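Local structure of glycine betaine/carnitine/choline ABC transporter (Staphylococcus aureus subsp. aureus Mu50, 3O66) at residues A[13-18]-A[23-28]; A[31-36]-A[40-45]. The protein probably serves as the substrate-binding component of an ABC importer, capturing glycine betaine, carnitine or choline for uptake into the cell. All blocks are in the same frame, centred on the assembly; numbering follows the deposited sequence.

Contact 1: A[13-18]-A[23-28]; sequences ITALST and IISHML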
loop_
_atom_site.group_PDB
_atom_site.type_symbol
_atom_site.label_atom_id
_atom_site.label_comp_id
_atom_site.label_asym_id
_atom_site.label_seq_id
_atom_site.Cartn_x
_atom_site.Cartn_y
_atom_site.Cartn_z
ATOM N N ILE A 13 17.066 5.530 -2.106
ATOM C CA ILE A 13 15.659 5.189 -2.091
ATOM C C ILE A 13 15.207 4.970 -0.644
ATOM O O ILE A 13 15.705 4.053 0.065
ATOM C CB ILE A 13 15.393 3.873 -2.886
ATOM C CG1 ILE A 13 15.995 3.962 -4.300
ATOM C CG2 ILE A 13 13.889 3.522 -2.859
ATOM C CD1 ILE A 13 15.998 2.642 -5.106
ATOM N N THR A 14 14.230 5.753 -0.209
ATOM C CA THR A 14 13.744 5.575 1.142
ATOM C C THR A 14 12.864 4.330 1.224
ATOM O O THR A 14 12.061 4.038 0.289
ATOM C CB THR A 14 12.902 6.747 1.629
ATOM O OG1 THR A 14 11.683 6.776 0.869
ATOM C CG2 THR A 14 13.640 8.040 1.494
ATOM N N ALA A 15 13.018 3.601 2.327
ATOM C CA ALA A 15 12.170 2.448 2.585
ATOM C C ALA A 15 11.724 2.427 4.029
ATOM O O ALA A 15 12.510 2.794 4.945
ATOM C CB ALA A 15 12.897 1.186 2.239
ATOM N N LEU A 16 10.470 2.007 4.237
ATOM C CA LEU A 16 9.897 1.826 5.560
ATOM C C LEU A 16 10.419 0.486 6.077
ATOM O O LEU A 16 11.026 -0.277 5.319
ATOM C CB LEU A 16 8.339 1.792 5.494
ATOM C CG LEU A 16 7.626 3.020 4.906
ATOM C CD1 LEU A 16 6.134 2.739 4.759
ATOM C CD2 LEU A 16 7.875 4.289 5.760
ATOM N N SER A 17 10.179 0.186 7.349
ATOM C CA SER A 17 10.488 -1.153 7.885
ATOM C C SER A 17 9.541 -2.284 7.444
ATOM O O SER A 17 9.742 -3.452 7.830
ATOM C CB SER A 17 10.644 -1.125 9.431
ATOM O OG SER A 17 9.555 -0.432 10.029
ATOM N N THR A 18 8.562 -1.974 6.604
ATOM C CA THR A 18 7.560 -2.957 6.169
ATOM C C THR A 18 8.149 -3.761 5.019
ATOM O O THR A 18 8.971 -3.236 4.262
ATOM C CB THR A 18 6.278 -2.278 5.666
ATOM O OG1 THR A 18 6.567 -1.492 4.489
ATOM C CG2 THR A 18 5.673 -1.381 6.752
ATOM N N ILE A 23 10.432 -4.645 -0.403
ATOM C CA ILE A 23 10.277 -5.336 -1.703
ATOM C C ILE A 23 10.328 -4.347 -2.886
ATOM O O ILE A 23 11.182 -4.486 -3.797
ATOM C CB ILE A 23 9.012 -6.242 -1.739
ATOM C CG1 ILE A 23 9.154 -7.401 -0.746
ATOM C CG2 ILE A 23 8.708 -6.813 -3.234
ATOM C CD1 ILE A 23 7.802 -8.082 -0.384
ATOM N N ILE A 24 9.444 -3.356 -2.872
ATOM C CA ILE A 24 9.374 -2.383 -3.973
ATOM C C ILE A 24 10.615 -1.476 -4.042
ATOM O O ILE A 24 11.060 -1.125 -5.132
ATOM C CB ILE A 24 8.118 -1.546 -3.872
ATOM C CG1 ILE A 24 6.887 -2.451 -3.795
ATOM C CG2 ILE A 24 8.015 -0.576 -5.058
ATOM C CD1 ILE A 24 5.649 -1.709 -3.335
ATOM N N SER A 25 11.182 -1.105 -2.896
ATOM C CA SER A 25 12.464 -0.348 -2.914
ATOM C C SER A 25 13.617 -1.138 -3.524
ATOM O O SER A 25 14.420 -0.602 -4.301
ATOM C CB SER A 25 12.826 0.159 -1.518
ATOM O OG SER A 25 11.770 0.968 -1.045
ATOM N N HIS A 26 13.688 -2.429 -3.206
ATOM C CA HIS A 26 14.737 -3.248 -3.791
ATOM C C HIS A 26 14.462 -3.492 -5.248
ATOM O O HIS A 26 15.406 -3.658 -6.022
ATOM C CB HIS A 26 14.878 -4.599 -3.064
ATOM C CG HIS A 26 15.717 -4.510 -1.841
ATOM N ND1 HIS A 26 17.073 -4.276 -1.885
ATOM C CD2 HIS A 26 15.386 -4.572 -0.531
ATOM C CE1 HIS A 26 17.548 -4.219 -0.653
ATOM N NE2 HIS A 26 16.543 -4.398 0.187
HETATM N N MSE A 27 13.182 -3.502 -5.625
HETATM C CA MSE A 27 12.808 -3.738 -7.008
HETATM C C MSE A 27 13.259 -2.553 -7.856
HETATM O O MSE A 27 13.869 -2.753 -8.913
HETATM C CB MSE A 27 11.300 -3.997 -7.110
HETATM C CG MSE A 27 10.815 -4.518 -8.414
HETATM SE SE MSE A 27 8.845 -4.629 -8.328
HETATM C CE MSE A 27 8.575 -6.090 -7.046
ATOM N N LEU A 28 13.051 -1.330 -7.346
ATOM C CA LEU A 28 13.545 -0.127 -8.038
ATOM C C LEU A 28 15.059 -0.141 -8.108
ATOM O O LEU A 28 15.636 0.193 -9.144
ATOM C CB LEU A 28 13.073 1.163 -7.347
ATOM C CG LEU A 28 11.587 1.495 -7.518
ATOM C CD1 LEU A 28 11.220 2.653 -6.592
ATOM C CD2 LEU A 28 11.250 1.841 -8.967
#
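With chi1 of I13 at -53°, its CG1 branch stands beside the backbone N while CG2 lies opposite that nitrogen, and the two branches meet different parts of helix 19-35. I13 CG2 rests on S25 CB at 3.8 Å. The longer branch, stretched out at CG1, carries its end CD1 further along the helix, where I13 CD1 comes 3.7 Å from the backbone O of S25 and 4.0 Å from CB of L28. In S25, a chi1 of -58° turns OG beside its own backbone N, and there OG is hydrogen-bonded to the backbone O of S21, one turn earlier in helix 19-35. The interface itself has no hydrogen bond: OG of S25 passes 3.4 Å from the backbone O of T14 and 3.5 Å from the CB of A15, both as contacts. A15 is also the residue where the backbones come closest, its CA lying 6.2 Å from that of S25; a methyl facing a serine is consistent with so short a spacing. T14 directs its CB away from the helix, and its OG1 is hydrogen-bonded to Q54 and S66. The five touching residues are all buried. T18 caps the N-terminus of the helix through OG1 to the backbone N of S21. The axes of strand residues 13-16 and helix residues 23-28 approach to 8.3 Å and run nearly antiparallel, at 161°. With parallel strand 43-48 following, strand 12-16 and helix 19-35 form a right-handed beta-alpha-beta crossover, here opening one lobe of a periplasmic-binding-protein fold.

Contact 2: A[31-36]-A[40-45]; sequences LIEHDT and IKPTLV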
loop_
_atom_site.group_PDB
_atom_site.type_symbol
_atom_site.label_atom_id
_atom_site.label_comp_id
_atom_site.label_asym_id
_atom_site.label_seq_id
_atom_site.Cartn_x
_atom_site.Cartn_y
_atom_site.Cartn_z
ATOM N N LEU A 31 16.103 -2.688 -10.698
ATOM C CA LEU A 31 15.663 -2.338 -12.031
ATOM C C LEU A 31 16.533 -1.203 -12.566
ATOM O O LEU A 31 16.905 -1.218 -13.733
ATOM C CB LEU A 31 14.185 -1.939 -12.008
ATOM C CG LEU A 31 13.522 -1.668 -13.344
ATOM C CD1 LEU A 31 13.647 -2.838 -14.313
ATOM C CD2 LEU A 31 12.047 -1.307 -13.085
ATOM N N ILE A 32 16.878 -0.239 -11.710
ATOM C CA ILE A 32 17.790 0.848 -12.106
ATOM C C ILE A 32 19.170 0.288 -12.442
ATOM O O ILE A 32 19.756 0.639 -13.477
ATOM C CB ILE A 32 17.861 1.949 -11.039
ATOM C CG1 ILE A 32 16.499 2.681 -10.987
ATOM C CG2 ILE A 32 19.038 2.903 -11.302
ATOM C CD1 ILE A 32 16.278 3.446 -9.687
ATOM N N GLU A 33 19.691 -0.601 -11.593
ATOM C CA GLU A 33 20.958 -1.262 -11.942
ATOM C C GLU A 33 20.858 -1.918 -13.314
ATOM O O GLU A 33 21.799 -1.830 -14.134
ATOM C CB GLU A 33 21.378 -2.288 -10.892
ATOM C CG GLU A 33 21.814 -1.652 -9.588
ATOM C CD GLU A 33 22.227 -2.669 -8.523
ATOM O OE1 GLU A 33 22.822 -3.710 -8.886
ATOM O OE2 GLU A 33 21.961 -2.405 -7.319
ATOM N N HIS A 34 19.753 -2.618 -13.544
ATOM C CA HIS A 34 19.556 -3.353 -14.801
ATOM C C HIS A 34 19.509 -2.405 -16.004
ATOM O O HIS A 34 20.281 -2.571 -16.959
ATOM C CB HIS A 34 18.295 -4.238 -14.745
ATOM C CG HIS A 34 17.972 -4.921 -16.051
ATOM N ND1 HIS A 34 18.608 -6.073 -16.475
ATOM C CD2 HIS A 34 17.091 -4.599 -17.027
ATOM C CE1 HIS A 34 18.119 -6.438 -17.650
ATOM N NE2 HIS A 34 17.199 -5.558 -18.009
ATOM N N ASP A 35 18.619 -1.412 -15.956
ATOM C CA ASP A 35 18.462 -0.506 -17.094
ATOM C C ASP A 35 19.705 0.333 -17.401
ATOM O O ASP A 35 19.924 0.695 -18.563
ATOM C CB ASP A 35 17.268 0.422 -16.897
ATOM C CG ASP A 35 15.949 -0.257 -17.140
ATOM O OD1 ASP A 35 15.907 -1.469 -17.437
ATOM O OD2 ASP A 35 14.932 0.439 -17.044
ATOM N N THR A 36 20.504 0.638 -16.376
ATOM C CA THR A 36 21.700 1.484 -16.551
ATOM C C THR A 36 22.972 0.662 -16.698
ATOM O O THR A 36 24.058 1.205 -16.703
ATOM C CB THR A 36 21.879 2.510 -15.396
ATOM O OG1 THR A 36 22.218 1.817 -14.182
ATOM C CG2 THR A 36 20.578 3.321 -15.183
ATOM N N ILE A 40 24.320 3.222 -12.604
ATOM C CA ILE A 40 23.735 3.722 -11.373
ATOM C C ILE A 40 23.417 2.534 -10.458
ATOM O O ILE A 40 22.694 1.619 -10.851
ATOM C CB ILE A 40 22.481 4.584 -11.661
ATOM C CG1 ILE A 40 22.870 5.751 -12.597
ATOM C CG2 ILE A 40 21.833 5.070 -10.336
ATOM C CD1 ILE A 40 21.708 6.643 -13.045
ATOM N N LYS A 41 23.959 2.581 -9.242
ATOM C CA LYS A 41 23.777 1.537 -8.238
ATOM C C LYS A 41 23.121 2.178 -7.027
ATOM O O LYS A 41 23.802 2.697 -6.124
ATOM C CB LYS A 41 25.122 0.896 -7.850
ATOM C CG LYS A 41 25.723 -0.001 -8.916
ATOM C CD LYS A 41 27.077 -0.567 -8.485
ATOM C CE LYS A 41 27.805 -1.252 -9.648
ATOM N NZ LYS A 41 28.838 -0.380 -10.324
ATOM N N PRO A 42 21.788 2.164 -6.995
ATOM C CA PRO A 42 21.130 2.884 -5.900
ATOM C C PRO A 42 21.331 2.177 -4.556
ATOM O O PRO A 42 21.571 0.959 -4.523
ATOM C CB PRO A 42 19.651 2.815 -6.293
ATOM C CG PRO A 42 19.673 2.593 -7.787
ATOM C CD PRO A 42 20.807 1.633 -7.960
ATOM N N THR A 43 21.243 2.928 -3.462
ATOM C CA THR A 43 21.227 2.322 -2.132
ATOM C C THR A 43 19.950 2.723 -1.412
ATOM O O THR A 43 19.287 3.663 -1.818
ATOM C CB THR A 43 22.475 2.697 -1.296
ATOM O OG1 THR A 43 22.468 4.102 -1.048
ATOM C CG2 THR A 43 23.752 2.313 -2.063
ATOM N N LEU A 44 19.610 2.010 -0.346
ATOM C CA LEU A 44 18.385 2.287 0.363
ATOM C C LEU A 44 18.666 3.070 1.631
ATOM O O LEU A 44 19.703 2.877 2.266
ATOM C CB LEU A 44 17.643 0.994 0.728
ATOM C CG LEU A 44 16.662 0.345 -0.248
ATOM C CD1 LEU A 44 17.211 0.169 -1.673
ATOM C CD2 LEU A 44 16.185 -0.992 0.335
ATOM N N VAL A 45 17.740 3.965 1.955
ATOM C CA VAL A 45 17.673 4.591 3.277
ATOM C C VAL A 45 16.532 3.852 3.959
ATOM O O VAL A 45 15.351 4.194 3.812
ATOM C CB VAL A 45 17.439 6.109 3.191
ATOM C CG1 VAL A 45 17.330 6.720 4.587
ATOM C CG2 VAL A 45 18.597 6.791 2.412
#
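Hydrogen bonding across the contact centres on OG1 of T36, the first residue to leave helical geometry. T36 OG1 accepts the backbone N-H of I40 at 3.0 Å, with an N-H...O angle of 163°, and donates to the backbone O of I32 at 2.8 Å. Chi1 of 69° sets OG1 between the backbone N and the carbonyl carbon of T36, from where it can reach back to the helix and forward to I40. The O of I32 also accepts from the backbone N of T36; the two donors arrive from opposite faces of the carbonyl plane. A weaker polar contact is the CA-H...O approach of E33 CA to I40 O, 3.5 Å long.

Apolar contacts gather around the CG2 methyl of I32, which touches CG of the P42 ring at 3.6 Å and CG2 of I40 at 3.7 Å. Beside it, the aliphatic part of E33 brings CG to 3.8 Å from P42 CD, while its carboxylate forms a salt bridge to R29 through OE2. The side chains of T36 and I40 cross at about a right angle, the CG2 of T36 near CD1 of I40.

I32 also packs on L237 and T240 of helix 236-242, and P42 on V11 and on I13 of strand 12-16. The contact is the helix-to-strand return of the beta-alpha-beta unit 12-16, 19-35, 43-48, tying the C-terminal end of helix 19-35 to the lead-in of strand 43-48, an outermost strand of its sheet.

Overall arrangement
Contacts 1 and 2 follow one another along the chain and share helix 19-35: residues 13-18 with 23-28 pack strand 12-16 on its earlier part, and residues 31-36 with 40-45 turn its C-terminal end into strand 43-48. Their centres lie about 12 Å apart. The two strands are parallel neighbours, joined by probable hydrogen bonds from V45 N to I13 O and from A15 N to V45 O, each 2.8 Å long. The L44 side chain adds packing, its CD2 lying 3.4 Å from NE2 of H26. Contact 1 lies about 12 Å from the centre of the chain and contact 2 about 22 Å, measured between centres, so contact 2 sits further out on the same lobe.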